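Local coordinates for protein nidogen-1 (Mus musculus, PDB 1GL4) that associates tightly with laminin in basement membranes and binds collagen IV and perlecan, and is represented here by its first EGF-like module and G2 beta-barrel, at residues T37-Q42 with G131-R136; G47-V52 with H77-M82; N53-G58 with F71-L76; H84-T89 with A270-I275. All blocks are in the same frame, centred on the assembly; numbering follows the deposited sequence.

Contact 1: residues T37-Q42 with G131-R136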
loop_
_atom_site.group_PDB
_atom_site.type_symbol
_atom_site.label_atom_id
_atom_site.label_comp_id
_atom_site.label_asym_id
_atom_site.label_seq_id
_atom_site.Cartn_x
_atom_site.Cartn_y
_atom_site.Cartn_z
ATOM N N THR A 37 7.964 -16.202 3.314
ATOM C CA THR A 37 6.502 -16.250 3.279
ATOM C C THR A 37 6.022 -16.182 1.833
ATOM O O THR A 37 6.711 -15.638 0.968
ATOM C CB THR A 37 5.859 -15.096 4.095
ATOM O OG1 THR A 37 6.239 -13.833 3.537
ATOM C CG2 THR A 37 6.317 -15.157 5.540
ATOM N N GLY A 38 4.844 -16.744 1.577
ATOM C CA GLY A 38 4.301 -16.756 0.231
ATOM C C GLY A 38 3.494 -18.018 -0.010
ATOM O O GLY A 38 3.154 -18.725 0.937
ATOM N N ASN A 39 3.205 -18.322 -1.272
ATOM C CA ASN A 39 2.416 -19.507 -1.601
ATOM C C ASN A 39 3.191 -20.630 -2.291
ATOM O O ASN A 39 2.591 -21.489 -2.934
ATOM C CB ASN A 39 1.228 -19.108 -2.478
ATOM C CG ASN A 39 1.649 -18.707 -3.879
ATOM O OD1 ASN A 39 2.837 -18.511 -4.155
ATOM N ND2 ASN A 39 0.675 -18.574 -4.772
ATOM N N GLY A 40 4.514 -20.632 -2.170
ATOM C CA GLY A 40 5.292 -21.685 -2.805
ATOM C C GLY A 40 5.794 -21.316 -4.189
ATOM O O GLY A 40 6.961 -21.554 -4.514
ATOM N N ARG A 41 4.914 -20.749 -5.013
ATOM C CA ARG A 41 5.286 -20.328 -6.361
ATOM C C ARG A 41 6.045 -19.007 -6.284
ATOM O O ARG A 41 6.886 -18.707 -7.133
ATOM C CB ARG A 41 4.036 -20.154 -7.233
ATOM C CG ARG A 41 3.403 -21.458 -7.710
ATOM C CD ARG A 41 2.074 -21.196 -8.406
ATOM N NE ARG A 41 2.210 -20.219 -9.484
ATOM C CZ ARG A 41 2.743 -20.477 -10.673
ATOM N NH1 ARG A 41 3.194 -21.694 -10.955
ATOM N NH2 ARG A 41 2.838 -19.511 -11.579
ATOM N N GLN A 42 5.732 -18.226 -5.253
ATOM C CA GLN A 42 6.357 -16.926 -5.018
ATOM C C GLN A 42 6.651 -16.834 -3.516
ATOM O O GLN A 42 5.761 -17.077 -2.689
ATOM C CB GLN A 42 5.401 -15.791 -5.418
ATOM C CG GLN A 42 4.755 -15.908 -6.805
ATOM C CD GLN A 42 5.703 -15.591 -7.945
ATOM O OE1 GLN A 42 6.668 -14.851 -7.775
ATOM N NE2 GLN A 42 5.415 -16.131 -9.125
ATOM N N GLY A 131 0.381 -15.189 -3.252
ATOM C CA GLY A 131 1.718 -15.129 -3.817
ATOM C C GLY A 131 1.851 -13.943 -4.764
ATOM O O GLY A 131 2.761 -13.894 -5.596
ATOM N N GLY A 132 0.941 -12.980 -4.647
ATOM C CA GLY A 132 1.002 -11.814 -5.512
ATOM C C GLY A 132 0.571 -12.097 -6.941
ATOM O O GLY A 132 0.911 -11.352 -7.857
ATOM N N GLU A 133 -0.159 -13.193 -7.132
ATOM C CA GLU A 133 -0.672 -13.571 -8.444
ATOM C C GLU A 133 -2.190 -13.605 -8.310
ATOM O O GLU A 133 -2.747 -14.590 -7.835
ATOM C CB GLU A 133 -0.158 -14.964 -8.843
ATOM C CG GLU A 133 1.363 -15.085 -8.943
ATOM C CD GLU A 133 1.830 -16.530 -9.113
ATOM O OE1 GLU A 133 1.469 -17.391 -8.281
ATOM O OE2 GLU A 133 2.565 -16.807 -10.073
ATOM N N PHE A 134 -2.862 -12.526 -8.704
ATOM C CA PHE A 134 -4.317 -12.473 -8.593
ATOM C C PHE A 134 -4.918 -11.320 -9.385
ATOM O O PHE A 134 -4.201 -10.442 -9.867
ATOM C CB PHE A 134 -4.741 -12.362 -7.112
ATOM C CG PHE A 134 -4.340 -11.057 -6.438
ATOM C CD1 PHE A 134 -5.241 -9.997 -6.339
ATOM C CD2 PHE A 134 -3.071 -10.908 -5.877
ATOM C CE1 PHE A 134 -4.889 -8.812 -5.691
ATOM C CE2 PHE A 134 -2.706 -9.724 -5.224
ATOM C CZ PHE A 134 -3.618 -8.671 -5.129
ATOM N N THR A 135 -6.239 -11.350 -9.531
ATOM C CA THR A 135 -6.968 -10.301 -10.238
ATOM C C THR A 135 -7.914 -9.646 -9.236
ATOM O O THR A 135 -8.557 -10.336 -8.442
ATOM C CB THR A 135 -7.827 -10.870 -11.387
ATOM O OG1 THR A 135 -6.986 -11.536 -12.336
ATOM C CG2 THR A 135 -8.589 -9.747 -12.087
ATOM N N ARG A 136 -7.991 -8.320 -9.279
ATOM C CA ARG A 136 -8.859 -7.560 -8.389
ATOM C C ARG A 136 -9.849 -6.742 -9.209
ATOM O O ARG A 136 -9.442 -5.899 -10.011
ATOM C CB ARG A 136 -8.038 -6.601 -7.516
ATOM C CG ARG A 136 -8.877 -5.754 -6.546
ATOM C CD ARG A 136 -8.207 -4.416 -6.197
ATOM N NE ARG A 136 -8.821 -3.770 -5.034
ATOM C CZ ARG A 136 -8.483 -2.566 -4.576
ATOM N NH1 ARG A 136 -7.537 -1.858 -5.185
ATOM N NH2 ARG A 136 -9.072 -2.077 -3.485
#
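E133 meets R41 and Q42 in a polar, salt-bridged surface contact between two modules: the turn of the EGF-like beta hairpin 36-38/43-45 leans on the beginning of strand 133-142 of the G2 beta-barrel. R41 grips the carboxylate side-on. Its NE gives a hydrogen bond to the syn lone pair of E133 OE1 at 3.2 Å, in the guanidinium plane, while R41 NH2 lies 3.1 Å from E133 OE2. The two flat groups are only 13° from coplanar, and the bend of the arginine chain at chi3 (54°) carries NE round to the carboxylate. Q42 adds a third donor: its NE2 is 3.1 Å from E133 OE2, coming from above the carboxylate plane, on the face opposite to that approached by R41 NH2. The far end of the same amide is engaged too, since Q42 OE1 accepts from the backbone N of I158. An alanine in place of E133 would probably leave the R41 guanidinium without its counter-charge and Q42 NE2 without this acceptor, setting the arginine end free to turn. Next to the salt bridge the backbones come close at G131, the positive-phi residue that follows helix 126-130. Q42 CG touches G131 O at 3.1 Å, and the N39 amide lies against G131 CA, where a CB would clash with N39 OD1. That oxygen also shapes the turn in an Asx motif, accepting from Q42 N at 3.1 Å, nearly along the C=O axis.

Contact 2: residues G47-V52 with H77-M82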
loop_
_atom_site.group_PDB
_atom_site.type_symbol
_atom_site.label_atom_id
_atom_site.label_comp_id
_atom_site.label_asym_id
_atom_site.label_seq_id
_atom_site.Cartn_x
_atom_site.Cartn_y
_atom_site.Cartn_z
ATOM N N GLY A 47 10.690 -10.055 7.168
ATOM C CA GLY A 47 11.302 -8.795 7.573
ATOM C C GLY A 47 12.026 -7.997 6.495
ATOM O O GLY A 47 12.712 -7.011 6.788
ATOM N N SER A 48 11.861 -8.396 5.240
ATOM C CA SER A 48 12.541 -7.722 4.142
ATOM C C SER A 48 11.728 -6.638 3.441
ATOM O O SER A 48 10.494 -6.696 3.397
ATOM C CB SER A 48 12.955 -8.752 3.087
ATOM O OG SER A 48 11.812 -9.272 2.419
ATOM N N PRO A 49 12.416 -5.621 2.895
ATOM C CA PRO A 49 11.738 -4.536 2.177
ATOM C C PRO A 49 11.329 -5.116 0.817
ATOM O O PRO A 49 12.049 -5.955 0.260
ATOM C CB PRO A 49 12.836 -3.477 2.005
ATOM C CG PRO A 49 13.781 -3.750 3.134
ATOM C CD PRO A 49 13.821 -5.270 3.166
ATOM N N GLN A 50 10.184 -4.688 0.291
ATOM C CA GLN A 50 9.720 -5.161 -1.014
ATOM C C GLN A 50 9.161 -3.985 -1.804
ATOM O O GLN A 50 8.632 -3.035 -1.224
ATOM C CB GLN A 50 8.630 -6.229 -0.865
ATOM C CG GLN A 50 9.082 -7.557 -0.243
ATOM C CD GLN A 50 10.110 -8.300 -1.088
ATOM O OE1 GLN A 50 9.997 -8.366 -2.316
ATOM N NE2 GLN A 50 11.109 -8.882 -0.428
ATOM N N ARG A 51 9.287 -4.050 -3.126
ATOM C CA ARG A 51 8.789 -2.990 -3.990
ATOM C C ARG A 51 7.803 -3.533 -5.018
ATOM O O ARG A 51 7.950 -4.658 -5.492
ATOM C CB ARG A 51 9.959 -2.304 -4.698
ATOM C CG ARG A 51 10.896 -1.574 -3.749
ATOM C CD ARG A 51 12.058 -0.910 -4.480
ATOM N NE ARG A 51 12.967 -1.883 -5.076
ATOM C CZ ARG A 51 14.105 -1.569 -5.688
ATOM N NH1 ARG A 51 14.483 -0.300 -5.787
ATOM N NH2 ARG A 51 14.864 -2.525 -6.202
ATOM N N VAL A 52 6.791 -2.728 -5.342
ATOM C CA VAL A 52 5.772 -3.097 -6.319
ATOM C C VAL A 52 5.770 -2.024 -7.413
ATOM O O VAL A 52 5.720 -0.832 -7.112
ATOM C CB VAL A 52 4.365 -3.153 -5.678
ATOM C CG1 VAL A 52 3.411 -3.919 -6.584
ATOM C CG2 VAL A 52 4.435 -3.806 -4.303
ATOM N N HIS A 77 4.506 3.194 -8.011
ATOM C CA HIS A 77 5.616 2.619 -7.257
ATOM C C HIS A 77 5.181 2.507 -5.793
ATOM O O HIS A 77 4.723 3.483 -5.195
ATOM C CB HIS A 77 6.853 3.515 -7.363
ATOM C CG HIS A 77 8.053 2.974 -6.651
ATOM N ND1 HIS A 77 8.816 1.941 -7.154
ATOM C CD2 HIS A 77 8.603 3.299 -5.455
ATOM C CE1 HIS A 77 9.782 1.653 -6.300
ATOM N NE2 HIS A 77 9.675 2.463 -5.261
ATOM N N SER A 78 5.323 1.321 -5.213
ATOM C CA SER A 78 4.914 1.118 -3.829
ATOM C C SER A 78 6.035 0.443 -3.029
ATOM O O SER A 78 6.760 -0.397 -3.559
ATOM C CB SER A 78 3.633 0.280 -3.806
ATOM O OG SER A 78 3.037 0.269 -2.527
ATOM N N TYR A 79 6.167 0.818 -1.758
ATOM C CA TYR A 79 7.207 0.288 -0.869
ATOM C C TYR A 79 6.600 -0.228 0.451
ATOM O O TYR A 79 5.701 0.406 1.029
ATOM C CB TYR A 79 8.226 1.407 -0.567
ATOM C CG TYR A 79 9.511 0.988 0.134
ATOM C CD1 TYR A 79 10.655 0.671 -0.599
ATOM C CD2 TYR A 79 9.586 0.924 1.528
ATOM C CE1 TYR A 79 11.845 0.300 0.036
ATOM C CE2 TYR A 79 10.776 0.552 2.179
ATOM C CZ TYR A 79 11.898 0.244 1.422
ATOM O OH TYR A 79 13.078 -0.114 2.036
ATOM N N VAL A 80 7.089 -1.380 0.914
ATOM C CA VAL A 80 6.639 -1.982 2.170
ATOM C C VAL A 80 7.746 -2.841 2.768
ATOM O O VAL A 80 8.625 -3.322 2.048
ATOM C CB VAL A 80 5.415 -2.911 1.970
ATOM C CG1 VAL A 80 4.227 -2.130 1.478
ATOM C CG2 VAL A 80 5.764 -4.007 0.980
ATOM N N VAL A 81 7.708 -3.029 4.084
ATOM C CA VAL A 81 8.676 -3.879 4.761
ATOM C C VAL A 81 7.878 -5.008 5.415
ATOM O O VAL A 81 6.986 -4.754 6.233
ATOM C CB VAL A 81 9.459 -3.121 5.859
ATOM C CG1 VAL A 81 10.414 -4.089 6.566
ATOM C CG2 VAL A 81 10.254 -1.970 5.242
ATOM N N MET A 82 8.196 -6.251 5.064
ATOM C CA MET A 82 7.473 -7.386 5.623
ATOM C C MET A 82 7.379 -7.308 7.144
ATOM O O MET A 82 8.367 -7.034 7.833
ATOM C CB MET A 82 8.137 -8.713 5.223
ATOM C CG MET A 82 8.277 -8.938 3.718
ATOM S SD MET A 82 6.728 -8.865 2.773
ATOM C CE MET A 82 5.658 -10.007 3.743
#
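R51 lies across Y79 and H77 on the face shared by P49, R51, Y79 and V81, in an antiparallel beta hairpin of the G2 barrel, strands 49-62 and 69-81. The arginine chain touches each ring with a different carbon. R51 CG is 3.9 Å from Y79 CD1, and R51 CD meets H77 CE1 at 3.9 Å, at the imidazole edge; the guanidinium plane stands steeply to both, 85° from the phenol and 81° from the imidazole. P49 and Y79 run side by side in the same direction, the proline CB reaching Y79 OH at 3.4 Å. Y79 holds CG anti to the backbone N (chi1 -169°), and its end comes nearer strand 49-62. H77 and Y79 are involved in perlecan binding; H77 NE2 bonds a polar side chain of another protein chain, while ND1 is held by N53 OD1. The other face carries Q50, V52, S78 and V80, with V52 CB 4.0 Å from S78 CB, and S78 OG bonded to T89 OG1. Paired backbone bonds join Q50 to V80 and V52 to S78. At the open end M82 SD rests 4.0 Å from Q50 CG, and S48 OG, bonded to A45 O, accepts from Q50 NE2 at 3.0 Å.

Contact 3: residues N53-G58 with F71-L76; sequences NGKVKG and FENTDL
K55 and D75 face each other across a non-hydrogen-bonded pair of the G2 barrel hairpin 49-62/69-81, and their charges set the polar side of this contact. K55 NZ makes a salt bridge of 2.8 Å to D75 OD1 and a second hydrogen bond of 2.8 Å to N73 OD1, which it meets from above the carbonyl plane of that amide. The lysine runs alongside both partners; its bend at chi2 (-67°) swings CD toward N73. An alanine in place of D75 would probably leave the K55 ammonium without its counter-charge, N73 OD1 remaining as an uncharged partner. A water links K57 NZ to E72 OE2. Backbone bonds pair G54 with L76, V56 with T74 and G58 with F71; between the last two pairs the register slips by one residue, a beta bulge that sets K57 opposite both E72 and N73. Apolar contacts occupy the other face. V56 CG2 touches L76 CB at 3.8 Å, and V56 CG1 meets F71 CE1 at 3.9 Å, at the ring edge. G58 CA lies over the phenylalanine face, 4.1 Å from the ring centroid in a CH-pi contact, where a CB would collide with F71 CZ. The hairpin is thus two-sided: a polar side with the K55 and D75 charges and the N73 amide, and a buried side of V56, F71, T74 and L76 that continues onto I91 and I166.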
loop_
_atom_site.group_PDB
_atom_site.type_symbol
_atom_site.label_atom_id
_atom_site.label_comp_id
_atom_site.label_asym_id
_atom_site.label_seq_id
_atom_site.Cartn_x
_atom_site.Cartn_y
_atom_site.Cartn_z
ATOM N N ASN A 53 5.829 -2.448 -8.674
ATOM C CA ASN A 53 5.851 -1.514 -9.798
ATOM C C ASN A 53 4.857 -1.881 -10.892
ATOM O O ASN A 53 4.576 -3.059 -11.126
ATOM C CB ASN A 53 7.253 -1.456 -10.414
ATOM C CG ASN A 53 8.262 -0.784 -9.509
ATOM O OD1 ASN A 53 8.147 0.402 -9.204
ATOM N ND2 ASN A 53 9.259 -1.540 -9.072
ATOM N N GLY A 54 4.341 -0.865 -11.576
ATOM C CA GLY A 54 3.395 -1.105 -12.647
ATOM C C GLY A 54 2.932 0.177 -13.314
ATOM O O GLY A 54 3.353 1.272 -12.946
ATOM N N LYS A 55 2.055 0.034 -14.300
ATOM C CA LYS A 55 1.524 1.174 -15.033
ATOM C C LYS A 55 0.064 1.430 -14.674
ATOM O O LYS A 55 -0.648 0.528 -14.218
ATOM C CB LYS A 55 1.637 0.927 -16.539
ATOM C CG LYS A 55 3.058 0.930 -17.078
ATOM C CD LYS A 55 3.685 2.316 -16.991
ATOM C CE LYS A 55 5.047 2.339 -17.681
ATOM N NZ LYS A 55 5.673 3.696 -17.651
ATOM N N VAL A 56 -0.374 2.668 -14.885
ATOM C CA VAL A 56 -1.744 3.057 -14.593
ATOM C C VAL A 56 -2.341 3.827 -15.765
ATOM O O VAL A 56 -1.722 4.760 -16.282
ATOM C CB VAL A 56 -1.828 3.975 -13.352
ATOM C CG1 VAL A 56 -3.281 4.331 -13.083
ATOM C CG2 VAL A 56 -1.197 3.292 -12.136
ATOM N N LYS A 57 -3.537 3.430 -16.188
ATOM C CA LYS A 57 -4.220 4.127 -17.274
ATOM C C LYS A 57 -5.637 4.409 -16.806
ATOM O O LYS A 57 -6.238 3.600 -16.093
ATOM C CB LYS A 57 -4.259 3.286 -18.560
ATOM C CG LYS A 57 -5.250 2.137 -18.533
ATOM C CD LYS A 57 -5.498 1.546 -19.929
ATOM C CE LYS A 57 -4.260 0.877 -20.515
ATOM N NZ LYS A 57 -4.570 0.175 -21.806
ATOM N N GLY A 58 -6.170 5.559 -17.197
ATOM C CA GLY A 58 -7.516 5.902 -16.788
ATOM C C GLY A 58 -8.299 6.738 -17.786
ATOM O O GLY A 58 -7.731 7.402 -18.654
ATOM N N PHE A 71 -5.429 9.366 -19.238
ATOM C CA PHE A 71 -3.995 9.266 -19.041
ATOM C C PHE A 71 -3.548 7.819 -19.178
ATOM O O PHE A 71 -4.229 6.894 -18.742
ATOM C CB PHE A 71 -3.577 9.866 -17.691
ATOM C CG PHE A 71 -4.287 9.281 -16.502
ATOM C CD1 PHE A 71 -3.804 8.135 -15.879
ATOM C CD2 PHE A 71 -5.423 9.895 -15.986
ATOM C CE1 PHE A 71 -4.440 7.609 -14.755
ATOM C CE2 PHE A 71 -6.069 9.376 -14.862
ATOM C CZ PHE A 71 -5.575 8.229 -14.246
ATOM N N GLU A 72 -2.411 7.635 -19.831
ATOM C CA GLU A 72 -1.855 6.312 -20.046
ATOM C C GLU A 72 -0.360 6.367 -19.764
ATOM O O GLU A 72 0.254 7.434 -19.825
ATOM C CB GLU A 72 -2.121 5.871 -21.490
ATOM C CG GLU A 72 -3.611 5.754 -21.813
ATOM C CD GLU A 72 -3.904 5.783 -23.304
ATOM O OE1 GLU A 72 -3.513 6.767 -23.967
ATOM O OE2 GLU A 72 -4.534 4.827 -23.809
ATOM N N ASN A 73 0.213 5.219 -19.430
ATOM C CA ASN A 73 1.637 5.122 -19.140
ATOM C C ASN A 73 2.064 5.837 -17.856
ATOM O O ASN A 73 3.230 6.206 -17.706
ATOM C CB ASN A 73 2.454 5.654 -20.323
ATOM C CG ASN A 73 3.933 5.358 -20.184
ATOM O OD1 ASN A 73 4.339 4.196 -20.096
ATOM N ND2 ASN A 73 4.748 6.406 -20.161
ATOM N N THR A 74 1.125 6.044 -16.938
ATOM C CA THR A 74 1.439 6.673 -15.657
ATOM C C THR A 74 2.075 5.586 -14.785
ATOM O O THR A 74 1.643 4.432 -14.828
ATOM C CB THR A 74 0.167 7.207 -14.966
ATOM O OG1 THR A 74 -0.347 8.319 -15.710
ATOM C CG2 THR A 74 0.474 7.659 -13.536
ATOM N N ASP A 75 3.098 5.951 -14.010
ATOM C CA ASP A 75 3.799 4.996 -13.143
ATOM C C ASP A 75 3.236 4.853 -11.729
ATOM O O ASP A 75 2.760 5.824 -11.139
ATOM C CB ASP A 75 5.274 5.382 -12.992
ATOM C CG ASP A 75 6.039 5.321 -14.294
ATOM O OD1 ASP A 75 6.059 4.248 -14.927
ATOM O OD2 ASP A 75 6.629 6.351 -14.680
ATOM N N LEU A 76 3.308 3.637 -11.192
ATOM C CA LEU A 76 2.885 3.363 -9.818
ATOM C C LEU A 76 4.068 2.665 -9.151
ATOM O O LEU A 76 4.592 1.682 -9.681
ATOM C CB LEU A 76 1.646 2.453 -9.771
ATOM C CG LEU A 76 1.088 2.170 -8.365
ATOM C CD1 LEU A 76 -0.371 1.770 -8.459
ATOM C CD2 LEU A 76 1.901 1.075 -7.672
HETATM O O HOH W 1 7.110 2.510 -10.990
HETATM O O HOH W 2 6.100 1.816 -13.730
HETATM O O HOH W 3 -5.755 2.103 -23.575
#

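Contact 4: residues H84-T89 with A270-I275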
loop_
_atom_site.group_PDB
_atom_site.type_symbol
_atom_site.label_atom_id
_atom_site.label_comp_id
_atom_site.label_asym_id
_atom_site.label_seq_id
_atom_site.Cartn_x
_atom_site.Cartn_y
_atom_site.Cartn_z
ATOM N N HIS A 84 5.908 -5.081 8.958
ATOM C CA HIS A 84 5.762 -3.738 9.524
ATOM C C HIS A 84 4.310 -3.273 9.376
ATOM O O HIS A 84 3.800 -2.522 10.207
ATOM C CB HIS A 84 6.696 -2.731 8.841
ATOM C CG HIS A 84 8.122 -2.814 9.303
ATOM N ND1 HIS A 84 8.990 -1.745 9.233
ATOM C CD2 HIS A 84 8.840 -3.849 9.805
ATOM C CE1 HIS A 84 10.180 -2.116 9.671
ATOM N NE2 HIS A 84 10.117 -3.388 10.023
ATOM N N GLY A 85 3.666 -3.709 8.298
ATOM C CA GLY A 85 2.275 -3.365 8.059
ATOM C C GLY A 85 1.948 -2.030 7.404
ATOM O O GLY A 85 0.769 -1.702 7.246
ATOM N N ARG A 86 2.953 -1.254 7.010
ATOM C CA ARG A 86 2.665 0.034 6.385
ATOM C C ARG A 86 3.023 0.072 4.897
ATOM O O ARG A 86 4.154 -0.219 4.511
ATOM C CB ARG A 86 3.392 1.151 7.136
ATOM C CG ARG A 86 2.906 2.562 6.788
ATOM C CD ARG A 86 3.317 3.565 7.865
ATOM N NE ARG A 86 2.940 4.940 7.533
ATOM C CZ ARG A 86 1.691 5.390 7.451
ATOM N NH1 ARG A 86 0.660 4.583 7.679
ATOM N NH2 ARG A 86 1.473 6.661 7.133
ATOM N N SER A 87 2.052 0.425 4.059
ATOM C CA SER A 87 2.299 0.499 2.624
ATOM C C SER A 87 2.300 1.950 2.162
ATOM O O SER A 87 1.402 2.723 2.509
ATOM C CB SER A 87 1.244 -0.297 1.848
ATOM O OG SER A 87 -0.051 0.244 2.032
ATOM N N TYR A 88 3.322 2.308 1.390
ATOM C CA TYR A 88 3.479 3.662 0.859
ATOM C C TYR A 88 3.385 3.593 -0.663
ATOM O O TYR A 88 4.181 2.908 -1.305
ATOM C CB TYR A 88 4.845 4.235 1.244
ATOM C CG TYR A 88 5.159 4.243 2.726
ATOM C CD1 TYR A 88 5.498 3.067 3.396
ATOM C CD2 TYR A 88 5.166 5.440 3.450
ATOM C CE1 TYR A 88 5.848 3.080 4.750
ATOM C CE2 TYR A 88 5.513 5.467 4.803
ATOM C CZ TYR A 88 5.855 4.280 5.445
ATOM O OH TYR A 88 6.208 4.295 6.778
ATOM N N THR A 89 2.427 4.305 -1.248
ATOM C CA THR A 89 2.259 4.270 -2.698
ATOM C C THR A 89 2.358 5.645 -3.361
ATOM O O THR A 89 1.830 6.636 -2.848
ATOM C CB THR A 89 0.890 3.634 -3.078
ATOM O OG1 THR A 89 0.818 2.300 -2.557
ATOM C CG2 THR A 89 0.717 3.587 -4.594
ATOM N N ALA A 270 -0.882 6.389 1.856
ATOM C CA ALA A 270 -0.150 5.632 2.868
ATOM C C ALA A 270 -1.108 5.124 3.940
ATOM O O ALA A 270 -2.011 5.844 4.363
ATOM C CB ALA A 270 0.934 6.502 3.506
ATOM N N LEU A 271 -0.928 3.872 4.353
ATOM C CA LEU A 271 -1.765 3.287 5.393
ATOM C C LEU A 271 -1.143 2.086 6.115
ATOM O O LEU A 271 -0.279 1.383 5.572
ATOM C CB LEU A 271 -3.152 2.914 4.839
ATOM C CG LEU A 271 -3.419 2.334 3.449
ATOM C CD1 LEU A 271 -4.921 2.044 3.317
ATOM C CD2 LEU A 271 -3.004 3.307 2.369
ATOM N N SER A 272 -1.587 1.871 7.350
ATOM C CA SER A 272 -1.099 0.774 8.184
ATOM C C SER A 272 -2.147 -0.333 8.266
ATOM O O SER A 272 -3.337 -0.055 8.421
ATOM C CB SER A 272 -0.751 1.307 9.570
ATOM O OG SER A 272 0.323 2.232 9.472
ATOM N N ASN A 273 -1.696 -1.584 8.187
ATOM C CA ASN A 273 -2.606 -2.730 8.165
ATOM C C ASN A 273 -2.244 -3.931 9.041
ATOM O O ASN A 273 -1.071 -4.296 9.157
ATOM C CB ASN A 273 -2.719 -3.236 6.722
ATOM C CG ASN A 273 -3.096 -2.147 5.750
ATOM O OD1 ASN A 273 -4.249 -2.043 5.342
ATOM N ND2 ASN A 273 -2.121 -1.314 5.379
ATOM N N SER A 274 -3.276 -4.543 9.625
ATOM C CA SER A 274 -3.160 -5.753 10.448
ATOM C C SER A 274 -4.290 -6.690 10.022
ATOM O O SER A 274 -5.410 -6.237 9.782
ATOM C CB SER A 274 -3.314 -5.437 11.939
ATOM O OG SER A 274 -2.123 -4.879 12.470
ATOM N N ILE A 275 -4.008 -7.985 9.922
ATOM C CA ILE A 275 -5.036 -8.948 9.523
ATOM C C ILE A 275 -5.210 -10.006 10.621
ATOM O O ILE A 275 -4.229 -10.558 11.129
ATOM C CB ILE A 275 -4.671 -9.629 8.164
ATOM C CG1 ILE A 275 -5.865 -10.420 7.630
ATOM C CG2 ILE A 275 -3.481 -10.552 8.327
ATOM C CD1 ILE A 275 -6.972 -9.564 7.071
#
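R86 reaches across to L271, S272 and A270. Its CB is 4.0 Å from L271 O, and CG comes nearer, 3.6 Å from the same oxygen. CD passes S272 OG at 3.7 Å; CG is anti to the backbone N (chi1 -166°), and the chain is then extended from CG to NE. CZ still lies near both S272 OG and A270 CB. At the tip NH1 donates to S272 OG at 3.0 Å, tilted from the guanidinium plane, and also to S255 O on strand 248-261. NH2 has A270 CB 3.7 Å away, over one face of the group, and bonds to the backbone of another protein chain. The backbones pair through S87 and L271, each donating to the other. The register ends at G85, whose O takes N273 N at 2.6 Å and a weak bond from N273 ND2. A CB on G85 would clash with N273 O. Side chain to side chain, Y88 is about 5 Å from Y79 and A270 about 7 Å from R268; Y79 and R268 are involved in perlecan binding. Strand 86-92 joins antiparallel to 266-276, the last strand of the chain, a long-range pairing that fits the closed wall of the G2 beta-barrel, of the GFP-like clan.

Overall arrangement
Contacts 2 and 3 are successive parts of one hairpin, both strands running on from one contact to the other. Contact 4 pairs 86-92, the neighbour of 69-81, with 266-276; Y79 N bonds Y88 O, and V80 packs on S87, so 2 and 4 lie side by side in the barrel wall. Contact 4 is the buried one, whereas 2 and 3 are partly buried and two-faced. Contact 1 stands apart at the surface, joining two modules through side chains without strand pairing and reaching contact 2 where T37 packs on M82. Contacts 2, 3 and 4 are all backbone-paired; 3 adds a salt bridge on its exposed side, 4 an arginine-serine bond. Contact 2 holds two perlecan-binding residues, which 3 and 4 adjoin.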